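Local structure of amidohydrolase 3 domain-containing protein (Pyrococcus horikoshii, 3IGH) at residues Asp310-Ile316 with Arg336-Leu342; Ser204-Val210 with Asn230-Thr236; Ala393-Phe397 with Ala448-Leu452; Pro362-Ile366 with Leu410-Ala415. The protein is of unknown specific function but probably hydrolyses carbon-nitrogen bonds other than peptide bonds, as a metal-dependent enzyme of the amidohydrolase family. All blocks are in the same frame, centred on the assembly; numbering follows the deposited sequence. Where two conformers were deposited one is given.

Contact 1: residues Asp310-Ile316 with Arg336-Leu342; sequences DVAIHAI and RIEHASL. With SO4 (sulfate ion), chain B.
Strands 310-315 and 336-337 are parallel neighbours in a beta-alpha-beta unit of the TIM barrel, linked by helix 318-331, which Ile313 and Ile337 face. Ala312 pairs with Arg336, Ile313 with Ile337 and His314 with Glu338 (CA-CA 4.8, 4.9 and 4.5 Å). Four near-linear bonds fix this register: Arg336 N to Val311 O (3.1 Å), Ile313 N to Arg336 O (3.0 Å), Glu338 N to Ile313 O (2.9 Å) and Ala315 N to Glu338 O (3.1 Å). The chain turns at Glu338, with positive phi at His339 (83°) and Ala340 (49°).

Arg336 (p, t, m) forms a salt bridge with Glu338 (m, m), Arg336 NE to Glu338 OE2 2.8 Å; their outside partners are Ser66 and His67. Ile316 lays CD1 over the His339 ring, 4.0 Å from its centroid. His314 (chi1 t) and His339 (chi1 m) converge on a sulfate also bound by His67 and Lys262, consistent with the family's metal site: His314 ND1 donates to O4 at 2.8 Å, His339 NE2 to O2 at 2.9 Å.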
# COMPACT_ATOMS: atom_id res chain seq x y z
N ASP A 310 3.08 -9.70 -9.99
CA ASP A 310 2.75 -10.29 -11.29
C ASP A 310 3.84 -9.95 -12.31
O ASP A 310 4.66 -9.05 -12.11
CB ASP A 310 1.38 -9.80 -11.78
CG ASP A 310 0.78 -10.68 -12.88
OD1 ASP A 310 1.27 -11.80 -13.11
OD2 ASP A 310 -0.19 -10.24 -13.53
N VAL A 311 3.88 -10.70 -13.40
CA VAL A 311 4.85 -10.46 -14.46
C VAL A 311 4.11 -10.47 -15.80
O VAL A 311 3.48 -11.47 -16.17
CB VAL A 311 5.97 -11.54 -14.45
CG1 VAL A 311 6.99 -11.26 -15.56
CG2 VAL A 311 6.64 -11.61 -13.06
N ALA A 312 4.17 -9.34 -16.50
CA ALA A 312 3.56 -9.20 -17.82
C ALA A 312 4.64 -9.07 -18.86
O ALA A 312 5.55 -8.25 -18.73
CB ALA A 312 2.63 -7.98 -17.88
N ILE A 313 4.55 -9.90 -19.90
CA ILE A 313 5.53 -9.87 -20.97
C ILE A 313 4.88 -9.54 -22.32
O ILE A 313 4.00 -10.26 -22.79
CB ILE A 313 6.30 -11.22 -21.09
CG1 ILE A 313 6.90 -11.62 -19.72
CG2 ILE A 313 7.40 -11.08 -22.13
CD1 ILE A 313 7.78 -12.89 -19.74
N HIS A 314 5.33 -8.45 -22.92
CA HIS A 314 4.98 -8.08 -24.30
C HIS A 314 5.57 -9.13 -25.25
O HIS A 314 6.78 -9.36 -25.25
CB HIS A 314 5.57 -6.69 -24.56
CG HIS A 314 5.61 -6.27 -26.01
ND1 HIS A 314 4.99 -5.13 -26.46
CD2 HIS A 314 6.27 -6.79 -27.08
CE1 HIS A 314 5.23 -4.97 -27.75
NE2 HIS A 314 6.00 -5.97 -28.15
N ALA A 315 4.71 -9.74 -26.06
CA ALA A 315 5.14 -10.62 -27.16
C ALA A 315 4.20 -10.47 -28.34
O ALA A 315 3.05 -10.89 -28.28
CB ALA A 315 5.19 -12.08 -26.70
N ILE A 316 4.69 -9.86 -29.42
CA ILE A 316 3.87 -9.66 -30.62
C ILE A 316 4.14 -10.78 -31.64
O ILE A 316 3.22 -11.47 -32.07
CB ILE A 316 4.07 -8.21 -31.17
CG1 ILE A 316 3.40 -7.22 -30.21
CG2 ILE A 316 3.45 -8.05 -32.57
CD1 ILE A 316 3.44 -5.76 -30.63
N ARG A 336 1.31 -13.31 -17.38
CA ARG A 336 0.45 -12.78 -18.43
C ARG A 336 1.26 -12.36 -19.64
O ARG A 336 2.42 -11.94 -19.52
CB ARG A 336 -0.48 -11.66 -17.91
CG ARG A 336 0.18 -10.56 -17.12
CD ARG A 336 -0.82 -9.48 -16.67
NE ARG A 336 -1.33 -8.68 -17.78
CZ ARG A 336 -2.20 -7.68 -17.65
NH1 ARG A 336 -2.67 -7.34 -16.45
NH2 ARG A 336 -2.60 -7.02 -18.72
N ILE A 337 0.67 -12.54 -20.82
CA ILE A 337 1.29 -12.12 -22.06
C ILE A 337 0.46 -10.99 -22.66
O ILE A 337 -0.76 -11.07 -22.70
CB ILE A 337 1.49 -13.31 -23.03
CG1 ILE A 337 2.67 -14.16 -22.55
CG2 ILE A 337 1.77 -12.83 -24.46
CD1 ILE A 337 2.53 -15.63 -22.89
N GLU A 338 1.15 -9.94 -23.09
CA GLU A 338 0.53 -8.78 -23.70
C GLU A 338 0.63 -8.89 -25.22
O GLU A 338 1.69 -9.24 -25.75
CB GLU A 338 1.21 -7.50 -23.22
CG GLU A 338 1.41 -7.42 -21.71
CD GLU A 338 0.12 -7.65 -20.93
OE1 GLU A 338 -0.83 -6.86 -21.08
OE2 GLU A 338 0.05 -8.64 -20.18
N HIS A 339 -0.50 -8.58 -25.87
CA HIS A 339 -0.70 -8.60 -27.33
C HIS A 339 -1.03 -9.98 -27.88
O HIS A 339 -2.15 -10.21 -28.36
CB HIS A 339 0.47 -7.98 -28.10
CG HIS A 339 0.69 -6.53 -27.80
ND1 HIS A 339 0.27 -5.53 -28.65
CD2 HIS A 339 1.31 -5.91 -26.77
CE1 HIS A 339 0.60 -4.35 -28.15
NE2 HIS A 339 1.23 -4.56 -27.00
N ALA A 340 -0.05 -10.89 -27.83
CA ALA A 340 -0.16 -12.24 -28.40
C ALA A 340 -0.68 -12.19 -29.84
O ALA A 340 -1.62 -12.91 -30.21
CB ALA A 340 -1.02 -13.15 -27.51
N SER A 341 -0.07 -11.31 -30.63
CA SER A 341 -0.61 -10.93 -31.94
C SER A 341 -0.53 -12.03 -32.99
O SER A 341 -1.40 -12.13 -33.85
CB SER A 341 0.11 -9.68 -32.44
OG SER A 341 0.06 -8.64 -31.46
N LEU A 342 0.51 -12.85 -32.89
CA LEU A 342 0.75 -13.97 -33.79
C LEU A 342 0.97 -15.23 -32.96
O LEU A 342 2.00 -15.34 -32.28
CB LEU A 342 2.00 -13.70 -34.62
CG LEU A 342 1.93 -12.99 -35.96
CD1 LEU A 342 3.26 -13.17 -36.65
CD2 LEU A 342 0.86 -13.58 -36.82
S SO4 B . 3.30 -2.18 -25.18
O1 SO4 B . 2.87 -1.36 -24.06
O2 SO4 B . 2.34 -2.03 -26.27
O3 SO4 B . 4.59 -1.70 -25.65
O4 SO4 B . 3.35 -3.58 -24.77
O HOH W 1 2.31 -13.59 -30.12

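Contact 2: residues Ser204-Val210 with Asn230-Thr236; sequences SVSFMSV and NVFAYVT
This is a parallel strand pairing inside the TIM barrel, between the two strands of a beta-alpha-beta unit whose connecting helix is 212-223. The segment axes of 204-208 and 230-235 approach to 4.6 Å and cross at -19°. Register runs Ser204-Asn230, Val205-Val231, Ser206-Phe232, Phe207-Ala233, with CA-CA distances of 4.3, 5.2, 4.5 and 5.0 Å. The bonds zigzag between strands: Val205 N to Asn230 O (2.8 Å), Phe232 N to Val205 O (2.8 Å), Phe207 N to Phe232 O (2.9 Å) and Tyr234 N to Phe207 O (2.8 Å).

At Ser209 phi and psi become 57° and 56°, and the chain turns a corner. Pairing resumes with Val210 opposite Val235 (CA-CA 4.3 Å), Val210 N to Tyr234 O 2.9 Å and Thr236 N to Val210 O 3.1 Å.

One face carries Val205, Phe207, Val231 and Ala233; Phe207 (chi1 t) and Val205 pack on Leu70 of helix 70-78. On the other, Met208 (m, m, m) curls over so that SD lies 4.4 Å from the Tyr234 ring centroid, an oblique Met-aromatic contact. The Tyr234 hydroxyl is hydrogen-bonded to the Asp310 carboxylate (OD2). At the start of strand 230-235, Asn230 ND2 donates to Ser204 OG at 2.9 Å.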
# COMPACT_ATOMS: atom_id res chain seq x y z
N SER A 204 -11.66 0.61 -14.17
CA SER A 204 -10.46 -0.10 -13.69
C SER A 204 -9.50 -0.26 -14.85
O SER A 204 -9.92 -0.46 -15.99
CB SER A 204 -10.81 -1.47 -13.13
OG SER A 204 -11.77 -1.44 -12.10
N VAL A 205 -8.19 -0.17 -14.57
CA VAL A 205 -7.17 -0.34 -15.60
C VAL A 205 -5.96 -1.10 -15.05
O VAL A 205 -5.72 -1.07 -13.83
CB VAL A 205 -6.67 1.04 -16.20
CG1 VAL A 205 -7.82 1.85 -16.84
CG2 VAL A 205 -5.93 1.90 -15.17
N SER A 206 -5.23 -1.78 -15.93
CA SER A 206 -3.82 -2.07 -15.66
C SER A 206 -2.98 -1.05 -16.39
O SER A 206 -3.03 -0.94 -17.63
CB SER A 206 -3.41 -3.47 -16.11
OG SER A 206 -4.17 -4.47 -15.47
N PHE A 207 -2.21 -0.30 -15.62
CA PHE A 207 -1.35 0.76 -16.12
C PHE A 207 0.03 0.12 -16.30
O PHE A 207 0.67 -0.25 -15.33
CB PHE A 207 -1.36 1.93 -15.11
CG PHE A 207 -0.44 3.10 -15.43
CD1 PHE A 207 0.27 3.21 -16.63
CD2 PHE A 207 -0.33 4.14 -14.50
CE1 PHE A 207 1.13 4.30 -16.87
CE2 PHE A 207 0.51 5.24 -14.73
CZ PHE A 207 1.24 5.32 -15.92
N MET A 208 0.44 -0.02 -17.56
CA MET A 208 1.69 -0.71 -17.92
C MET A 208 2.88 0.23 -18.05
O MET A 208 2.73 1.33 -18.56
CB MET A 208 1.49 -1.45 -19.23
CG MET A 208 0.14 -2.18 -19.30
SD MET A 208 -0.00 -3.44 -18.01
CE MET A 208 1.37 -4.41 -18.58
N SER A 209 4.05 -0.26 -17.63
CA SER A 209 5.32 0.49 -17.63
C SER A 209 5.23 1.79 -16.83
O SER A 209 5.50 2.89 -17.34
CB SER A 209 5.89 0.71 -19.04
OG SER A 209 6.15 -0.54 -19.65
N VAL A 210 4.83 1.65 -15.58
CA VAL A 210 4.82 2.78 -14.66
C VAL A 210 6.28 3.08 -14.31
O VAL A 210 6.97 2.23 -13.74
CB VAL A 210 4.00 2.43 -13.37
CG1 VAL A 210 4.04 3.56 -12.35
CG2 VAL A 210 2.56 2.12 -13.73
N ASN A 230 -9.78 2.34 -10.42
CA ASN A 230 -8.86 1.33 -9.93
C ASN A 230 -7.66 1.21 -10.86
O ASN A 230 -7.81 1.10 -12.08
CB ASN A 230 -9.56 -0.02 -9.77
CG ASN A 230 -10.80 0.07 -8.89
OD1 ASN A 230 -10.74 0.56 -7.76
ND2 ASN A 230 -11.94 -0.37 -9.42
N VAL A 231 -6.46 1.28 -10.28
CA VAL A 231 -5.23 1.25 -11.06
C VAL A 231 -4.36 0.09 -10.59
O VAL A 231 -3.91 0.07 -9.45
CB VAL A 231 -4.45 2.59 -10.95
CG1 VAL A 231 -3.13 2.52 -11.74
CG2 VAL A 231 -5.31 3.77 -11.43
N PHE A 232 -4.11 -0.86 -11.49
CA PHE A 232 -3.18 -1.95 -11.22
C PHE A 232 -1.85 -1.61 -11.92
O PHE A 232 -1.72 -1.75 -13.14
CB PHE A 232 -3.79 -3.29 -11.67
CG PHE A 232 -4.99 -3.70 -10.84
CD1 PHE A 232 -4.83 -4.61 -9.79
CD2 PHE A 232 -6.25 -3.13 -11.05
CE1 PHE A 232 -5.92 -4.96 -8.98
CE2 PHE A 232 -7.35 -3.47 -10.26
CZ PHE A 232 -7.18 -4.39 -9.21
N ALA A 233 -0.89 -1.16 -11.13
CA ALA A 233 0.38 -0.64 -11.65
C ALA A 233 1.37 -1.75 -11.98
O ALA A 233 1.75 -2.53 -11.12
CB ALA A 233 1.01 0.34 -10.67
N TYR A 234 1.77 -1.80 -13.25
CA TYR A 234 2.85 -2.68 -13.67
C TYR A 234 4.06 -1.82 -13.95
O TYR A 234 4.10 -1.07 -14.94
CB TYR A 234 2.45 -3.51 -14.89
CG TYR A 234 1.51 -4.66 -14.57
CD1 TYR A 234 0.17 -4.44 -14.25
CD2 TYR A 234 1.97 -5.99 -14.61
CE1 TYR A 234 -0.69 -5.50 -13.96
CE2 TYR A 234 1.10 -7.07 -14.32
CZ TYR A 234 -0.22 -6.80 -13.99
OH TYR A 234 -1.09 -7.83 -13.71
N VAL A 235 5.04 -1.91 -13.06
CA VAL A 235 6.20 -1.03 -13.08
C VAL A 235 7.29 -1.47 -14.08
O VAL A 235 7.32 -2.61 -14.54
CB VAL A 235 6.80 -0.89 -11.66
CG1 VAL A 235 5.73 -0.46 -10.64
CG2 VAL A 235 7.46 -2.19 -11.20
N THR A 236 8.18 -0.55 -14.42
CA THR A 236 9.34 -0.86 -15.23
C THR A 236 10.33 -1.65 -14.36
O THR A 236 10.25 -1.57 -13.13
CB THR A 236 10.05 0.44 -15.71
OG1 THR A 236 10.50 1.17 -14.56
CG2 THR A 236 9.10 1.32 -16.53

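Contact 3: residues Ala393-Phe397 with Ala448-Leu452; sequences AELGF and ARVSL
The one polar link is a long salt bridge between Glu394 OE2 and Arg449 NE, 3.5 Å apart; the hydrogen bond within it is weak for its length, although nearly straight at 170°. Glu394 reaches across with chi1 t and chi2 85°, while Arg449 folds through three m rotamers, so the carboxylate meets the guanidinium at its edge, near its plane.

Beside this bridge, Val450 (chi1 t) packs against the backbone of 394-396: its CG2 lies 3.5 Å from Gly396 N, 3.7 Å from Glu394 O and 3.8 Å from Leu395 C. The Gly396 and Val450 CA atoms are 5.9 Å apart, and a beta carbon on Gly396 would fall only 3.3 Å from Val450 CB, so the missing side chain is what permits this approach. The buried area is small, 195 Å².

The helix ends here. Ser451 leaves helical phi/psi, and Leu452, with phi 57°, is the C-prime residue of a Schellman motif, with Ala453 N bonded to Ala448 O and Leu452 N to Arg449 O (3.0 Å). Outside the two segments, Arg357 donates to Val450 O, and Ser206 OG is hydrogen-bonded to Ser451 OG. The arrangement therefore sets the C-terminal end of helix 436-450 against strand 395-397, the last strand of the TIM barrel, whose Phe397 is bonded to Ser66 of strand 58-68 and so closes the (beta/alpha)8 ring.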
# COMPACT_ATOMS: atom_id res chain seq x y z
N ALA A 393 -7.14 -19.87 -22.84
CA ALA A 393 -6.69 -18.98 -21.76
C ALA A 393 -7.75 -17.99 -21.31
O ALA A 393 -8.67 -17.67 -22.06
CB ALA A 393 -5.43 -18.23 -22.19
N GLU A 394 -7.60 -17.52 -20.07
CA GLU A 394 -8.32 -16.33 -19.64
C GLU A 394 -7.87 -15.16 -20.51
O GLU A 394 -6.67 -14.95 -20.70
CB GLU A 394 -8.04 -16.04 -18.17
CG GLU A 394 -9.00 -15.05 -17.57
CD GLU A 394 -10.28 -15.70 -17.06
OE1 GLU A 394 -11.37 -15.31 -17.52
OE2 GLU A 394 -10.17 -16.60 -16.19
N LEU A 395 -8.84 -14.45 -21.07
CA LEU A 395 -8.56 -13.43 -22.06
C LEU A 395 -9.15 -12.11 -21.59
O LEU A 395 -10.33 -12.05 -21.23
CB LEU A 395 -9.17 -13.84 -23.40
CG LEU A 395 -8.84 -13.11 -24.69
CD1 LEU A 395 -7.43 -13.44 -25.15
CD2 LEU A 395 -9.82 -13.53 -25.77
N GLY A 396 -8.34 -11.06 -21.58
CA GLY A 396 -8.81 -9.72 -21.22
C GLY A 396 -8.70 -8.80 -22.42
O GLY A 396 -7.82 -8.98 -23.26
N PHE A 397 -9.58 -7.80 -22.49
CA PHE A 397 -9.53 -6.83 -23.57
C PHE A 397 -8.89 -5.54 -23.08
O PHE A 397 -9.03 -5.15 -21.91
CB PHE A 397 -10.93 -6.52 -24.12
CG PHE A 397 -11.48 -7.55 -25.09
CD1 PHE A 397 -10.77 -8.71 -25.40
CD2 PHE A 397 -12.73 -7.37 -25.66
CE1 PHE A 397 -11.28 -9.66 -26.27
CE2 PHE A 397 -13.26 -8.31 -26.53
CZ PHE A 397 -12.53 -9.46 -26.84
N ALA A 448 -10.29 -8.31 -15.56
CA ALA A 448 -10.02 -8.36 -14.12
C ALA A 448 -9.20 -9.59 -13.73
O ALA A 448 -8.22 -9.48 -13.00
CB ALA A 448 -11.32 -8.34 -13.35
N ARG A 449 -9.61 -10.75 -14.23
CA ARG A 449 -8.88 -11.99 -13.96
C ARG A 449 -7.46 -11.94 -14.49
O ARG A 449 -6.53 -12.37 -13.80
CB ARG A 449 -9.62 -13.19 -14.54
CG ARG A 449 -10.90 -13.54 -13.78
CD ARG A 449 -10.59 -14.33 -12.51
NE ARG A 449 -10.33 -15.73 -12.85
CZ ARG A 449 -9.99 -16.67 -11.98
NH1 ARG A 449 -9.87 -16.38 -10.68
NH2 ARG A 449 -9.77 -17.91 -12.40
N VAL A 450 -7.30 -11.43 -15.71
CA VAL A 450 -5.96 -11.25 -16.33
C VAL A 450 -5.06 -10.33 -15.46
O VAL A 450 -3.84 -10.53 -15.37
CB VAL A 450 -6.12 -10.76 -17.81
CG1 VAL A 450 -4.82 -10.23 -18.40
CG2 VAL A 450 -6.66 -11.90 -18.67
N SER A 451 -5.69 -9.36 -14.80
CA SER A 451 -4.99 -8.39 -13.95
C SER A 451 -4.93 -8.84 -12.49
O SER A 451 -4.50 -8.06 -11.62
CB SER A 451 -5.71 -7.04 -14.02
OG SER A 451 -5.86 -6.61 -15.37
N LEU A 452 -5.37 -10.07 -12.21
CA LEU A 452 -5.41 -10.63 -10.84
C LEU A 452 -6.24 -9.77 -9.87
O LEU A 452 -5.90 -9.63 -8.70
CB LEU A 452 -4.00 -10.92 -10.30
CG LEU A 452 -3.12 -11.85 -11.16
CD1 LEU A 452 -1.71 -12.00 -10.55
CD2 LEU A 452 -3.76 -13.22 -11.36

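Contact 4: residues Pro362-Ile366 with Leu410-Ala415; sequences PHFII and LTVDAA. With SO4 (sulfate ion), chain E.
The Pro362 ring rests on one side of helix 408-417: its CB is 3.9 Å from Ala415 CB and 4.1 Å from Ala414 CB, and its CD is 3.8 Å from Thr411 CG2. Ala414 points toward the other segment, its CB 3.4 Å from Pro362 O, and Ile366 (m, t) brings CD1 to 3.8 Å from the same methyl. No hydrogen bond joins the segments; instead water 2 accepts from His363 N (2.9 Å) and donates to Thr411 OG1 (2.8 Å).

In the TIM barrel, 362-366 leaves strand 357-360 and begins the short helix 364-367, so this packing sets the exit from one barrel strand against a helix that follows the next, 395-397. Pro362 and Ala415 also touch Phe397 of that strand.

His363 (chi1 t, chi2 -93°) places CD2 3.6 Å from Leu410 O, its ring edge toward that carbonyl. His363 ND1 is hydrogen-bonded to Glu404, while His363 NE2 donates to sulfate O4 at 2.9 Å and weakly to O3 at 3.3 Å; Lys422 also holds this ion.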
# COMPACT_ATOMS: atom_id res chain seq x y z
N PRO A 362 -8.20 -5.80 -29.43
CA PRO A 362 -8.97 -5.98 -30.68
C PRO A 362 -8.99 -4.81 -31.67
O PRO A 362 -9.04 -5.06 -32.87
CB PRO A 362 -10.37 -6.32 -30.18
CG PRO A 362 -10.12 -6.98 -28.84
CD PRO A 362 -9.00 -6.17 -28.25
N HIS A 363 -8.90 -3.57 -31.20
CA HIS A 363 -8.88 -2.43 -32.12
C HIS A 363 -7.64 -2.36 -33.03
O HIS A 363 -7.66 -1.65 -34.05
CB HIS A 363 -9.16 -1.10 -31.41
CG HIS A 363 -9.69 -0.04 -32.32
ND1 HIS A 363 -8.87 0.87 -32.95
CD2 HIS A 363 -10.95 0.23 -32.74
CE1 HIS A 363 -9.61 1.68 -33.70
NE2 HIS A 363 -10.87 1.30 -33.59
N PHE A 364 -6.58 -3.11 -32.70
CA PHE A 364 -5.42 -3.26 -33.60
C PHE A 364 -5.80 -3.86 -34.96
O PHE A 364 -5.14 -3.57 -35.95
CB PHE A 364 -4.32 -4.13 -32.96
CG PHE A 364 -3.38 -3.37 -32.04
CD1 PHE A 364 -3.85 -2.76 -30.88
CD2 PHE A 364 -2.02 -3.31 -32.32
CE1 PHE A 364 -2.96 -2.08 -30.01
CE2 PHE A 364 -1.14 -2.63 -31.47
CZ PHE A 364 -1.62 -2.02 -30.31
N ILE A 365 -6.84 -4.70 -35.01
CA ILE A 365 -7.41 -5.19 -36.28
C ILE A 365 -7.72 -4.02 -37.23
O ILE A 365 -7.41 -4.07 -38.43
CB ILE A 365 -8.69 -6.03 -36.04
CG1 ILE A 365 -8.35 -7.36 -35.36
CG2 ILE A 365 -9.46 -6.29 -37.36
CD1 ILE A 365 -9.54 -8.03 -34.74
N ILE A 366 -8.30 -2.96 -36.67
CA ILE A 366 -8.70 -1.80 -37.45
C ILE A 366 -7.52 -0.92 -37.84
O ILE A 366 -7.42 -0.50 -39.00
CB ILE A 366 -9.81 -1.00 -36.72
CG1 ILE A 366 -11.14 -1.74 -36.89
CG2 ILE A 366 -9.93 0.44 -37.23
CD1 ILE A 366 -12.10 -1.50 -35.79
N LEU A 410 -15.75 0.95 -29.26
CA LEU A 410 -14.97 0.76 -30.49
C LEU A 410 -14.16 -0.54 -30.47
O LEU A 410 -13.98 -1.17 -31.50
CB LEU A 410 -14.06 1.96 -30.75
CG LEU A 410 -14.70 3.33 -30.99
CD1 LEU A 410 -13.62 4.37 -31.28
CD2 LEU A 410 -15.73 3.28 -32.12
N THR A 411 -13.69 -0.94 -29.28
CA THR A 411 -12.93 -2.17 -29.14
C THR A 411 -13.84 -3.39 -29.12
O THR A 411 -13.50 -4.44 -29.68
CB THR A 411 -11.96 -2.09 -27.91
OG1 THR A 411 -10.84 -1.28 -28.27
CG2 THR A 411 -11.47 -3.46 -27.45
N VAL A 412 -15.02 -3.24 -28.49
CA VAL A 412 -16.06 -4.28 -28.55
C VAL A 412 -16.44 -4.55 -30.01
O VAL A 412 -16.48 -5.70 -30.45
CB VAL A 412 -17.31 -3.90 -27.72
CG1 VAL A 412 -18.47 -4.90 -27.96
CG2 VAL A 412 -16.98 -3.86 -26.23
N ASP A 413 -16.67 -3.47 -30.77
CA ASP A 413 -17.04 -3.60 -32.17
C ASP A 413 -15.97 -4.34 -32.99
O ASP A 413 -16.30 -5.17 -33.84
CB ASP A 413 -17.32 -2.24 -32.78
CG ASP A 413 -18.10 -2.34 -34.09
OD1 ASP A 413 -19.13 -3.04 -34.12
OD2 ASP A 413 -17.68 -1.74 -35.09
N ALA A 414 -14.71 -4.02 -32.71
CA ALA A 414 -13.57 -4.65 -33.37
C ALA A 414 -13.52 -6.16 -33.13
O ALA A 414 -13.26 -6.92 -34.04
CB ALA A 414 -12.28 -3.99 -32.91
N ALA A 415 -13.79 -6.58 -31.90
CA ALA A 415 -13.80 -8.00 -31.56
C ALA A 415 -14.98 -8.74 -32.18
O ALA A 415 -14.85 -9.89 -32.59
CB ALA A 415 -13.80 -8.19 -30.05
S SO4 E . -13.34 2.94 -35.69
O1 SO4 E . -14.28 4.05 -35.55
O2 SO4 E . -13.65 2.18 -36.90
O3 SO4 E . -11.98 3.46 -35.76
O4 SO4 E . -13.46 2.05 -34.54
O HOH W 2 -8.37 -2.47 -28.59

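Overall arrangement
From the N terminus, contact 2 closes first, bringing two adjacent barrel strands together around helix 212-223; contact 1 follows in series and does the same around helix 318-331. The two meet where Tyr234 OH lies 2.6 Å from Asp310 OD2. Contact 4 then opens at 362-366 and contact 3 at 393-397, before 410-415 closes the former and 448-452 the latter, so these two cross rather than nest. Phe397 CE2 touches Ala415 CB at 3.6 Å. Segment 448-452 ties contact 3 to contacts 1 and 2, with Ser206 OG 2.7 Å from Ser451 OG and Arg336 CD 3.4 Å from Val450 O. Contacts 2 and 4 remain separate, their nearest atoms about 11 Å apart.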